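Local structure of single-stranded DNA-binding protein (1Z9F) at residues G23-D28 with R85-E90. The protein probably binds single-stranded DNA, as other members of the SSB family do, and assembles into a homotetramer. Numbering follows the deposited sequence. Where two conformers were deposited one is given.
Sequences GRLVRD and RLVLVE
Gly23 and Val87 form an antiparallel hydrogen-bonded pair, Gly23 N to Val87 O at 3.0 Å and Val87 N to Gly23 O at 2.8 Å. One further bond, Leu25 N to Arg85 O (2.8 Å), follows beyond the paired residues. The short axes of strands 23-25 and 86-90 run at 117° to each other, well off antiparallel. Between these bonds Arg24 and Leu86 are a non-hydrogen-bonded pair, their CA atoms 4.1 Å apart. Bent at chi2 and chi3, the Arg24 chain turns across toward Leu86, whose CB lies 3.5 Å above one face of the guanidinium, offset toward its rim. In the modelled conformer NE donates to Gly84 O, which helps to orient the group, while Phe15 of the second subunit packs on the same arginine. Leu86 also reaches back with CD1 to Gly23 O (3.5 Å). On the other face of the sheet, Leu25 CD1 meets Val87 CG2 at 3.6 Å, in an apolar cluster with Leu81. The contact joins the first strand of the OB fold to strand 86-96, the pairing of first and last strands in the sheet order. Its chemistry thus divides by face: an arginine lying against the CB of Leu86 beside the second subunit, and largely apolar packing toward the interior.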
# COMPACT_ATOMS: atom_id res chain seq x y z
N GLY A 23 11.33 4.65 -4.56
CA GLY A 23 11.22 4.67 -6.00
C GLY A 23 11.61 5.99 -6.61
O GLY A 23 11.86 6.96 -5.90
N ARG A 24 11.68 6.02 -7.94
CA ARG A 24 12.01 7.24 -8.68
C ARG A 24 10.71 8.03 -8.87
O ARG A 24 9.64 7.43 -8.93
CB ARG A 24 12.62 6.96 -10.07
CG ARG A 24 13.43 5.67 -10.30
CD ARG A 24 14.73 5.53 -9.48
NE ARG A 24 15.59 6.72 -9.49
CZ ARG A 24 16.93 6.70 -9.47
NH1 ARG A 24 17.59 7.85 -9.47
NH2 ARG A 24 17.61 5.56 -9.44
N LEU A 25 10.81 9.36 -8.97
CA LEU A 25 9.69 10.19 -9.42
C LEU A 25 9.67 10.07 -10.93
O LEU A 25 10.67 10.37 -11.58
CB LEU A 25 9.86 11.66 -9.05
CG LEU A 25 9.15 12.17 -7.79
CD1 LEU A 25 9.97 11.85 -6.56
CD2 LEU A 25 8.89 13.68 -7.90
N VAL A 26 8.55 9.64 -11.50
CA VAL A 26 8.46 9.44 -12.96
C VAL A 26 7.91 10.67 -13.67
O VAL A 26 7.99 10.76 -14.88
CB VAL A 26 7.62 8.21 -13.35
CG1 VAL A 26 8.44 6.95 -13.14
CG2 VAL A 26 6.31 8.14 -12.58
N ARG A 27 7.34 11.59 -12.91
CA ARG A 27 7.16 12.97 -13.37
C ARG A 27 7.14 13.96 -12.21
O ARG A 27 7.02 13.58 -11.03
CB ARG A 27 5.92 13.13 -14.27
CG ARG A 27 4.71 12.26 -13.95
CD ARG A 27 3.75 12.23 -15.15
NE ARG A 27 3.02 10.96 -15.26
CZ ARG A 27 2.29 10.59 -16.31
NH1 ARG A 27 2.17 11.38 -17.39
NH2 ARG A 27 1.67 9.42 -16.29
N ASP A 28 7.27 15.23 -12.58
CA ASP A 28 7.41 16.33 -11.64
C ASP A 28 6.16 16.48 -10.78
O ASP A 28 5.06 16.16 -11.21
CB ASP A 28 7.70 17.64 -12.39
CG ASP A 28 9.01 17.58 -13.17
OD1 ASP A 28 9.97 16.94 -12.69
OD2 ASP A 28 9.07 18.17 -14.27
N ARG A 85 14.46 11.62 -9.82
CA ARG A 85 14.95 11.62 -8.44
C ARG A 85 14.39 10.44 -7.62
O ARG A 85 13.20 10.14 -7.70
CB ARG A 85 14.57 12.96 -7.80
CG ARG A 85 15.06 13.19 -6.39
CD ARG A 85 16.49 13.66 -6.35
NE ARG A 85 16.61 15.08 -6.66
CZ ARG A 85 17.67 15.83 -6.38
NH1 ARG A 85 18.73 15.30 -5.76
NH2 ARG A 85 17.68 17.12 -6.70
N LEU A 86 15.26 9.78 -6.84
CA LEU A 86 14.91 8.59 -6.05
C LEU A 86 14.54 8.97 -4.62
O LEU A 86 15.37 9.51 -3.89
CB LEU A 86 16.09 7.61 -5.99
CG LEU A 86 15.94 6.31 -5.18
CD1 LEU A 86 14.98 5.35 -5.84
CD2 LEU A 86 17.29 5.64 -5.00
N VAL A 87 13.32 8.67 -4.21
CA VAL A 87 12.85 9.04 -2.88
C VAL A 87 12.36 7.86 -2.03
O VAL A 87 11.91 6.83 -2.55
CB VAL A 87 11.76 10.14 -2.94
CG1 VAL A 87 12.35 11.43 -3.50
CG2 VAL A 87 10.55 9.70 -3.76
N LEU A 88 12.51 8.01 -0.72
CA LEU A 88 11.85 7.15 0.23
C LEU A 88 10.54 7.82 0.52
O LEU A 88 10.49 9.04 0.71
CB LEU A 88 12.65 7.02 1.53
CG LEU A 88 11.98 6.07 2.52
CD1 LEU A 88 13.00 5.18 3.11
CD2 LEU A 88 11.14 6.76 3.62
N VAL A 89 9.47 7.05 0.54
CA VAL A 89 8.19 7.56 0.99
C VAL A 89 7.64 6.69 2.10
O VAL A 89 7.52 5.49 1.97
CB VAL A 89 7.18 7.65 -0.18
CG1 VAL A 89 5.77 7.88 0.32
CG2 VAL A 89 7.60 8.78 -1.15
N GLU A 90 7.31 7.33 3.21
CA GLU A 90 6.65 6.68 4.30
C GLU A 90 5.27 7.29 4.48
O GLU A 90 5.10 8.50 4.53
CB GLU A 90 7.44 6.88 5.57
CG GLU A 90 6.98 5.97 6.62
CD GLU A 90 7.53 6.29 7.89
OE1 GLU A 90 8.70 6.71 7.92
OE2 GLU A 90 6.82 6.12 8.90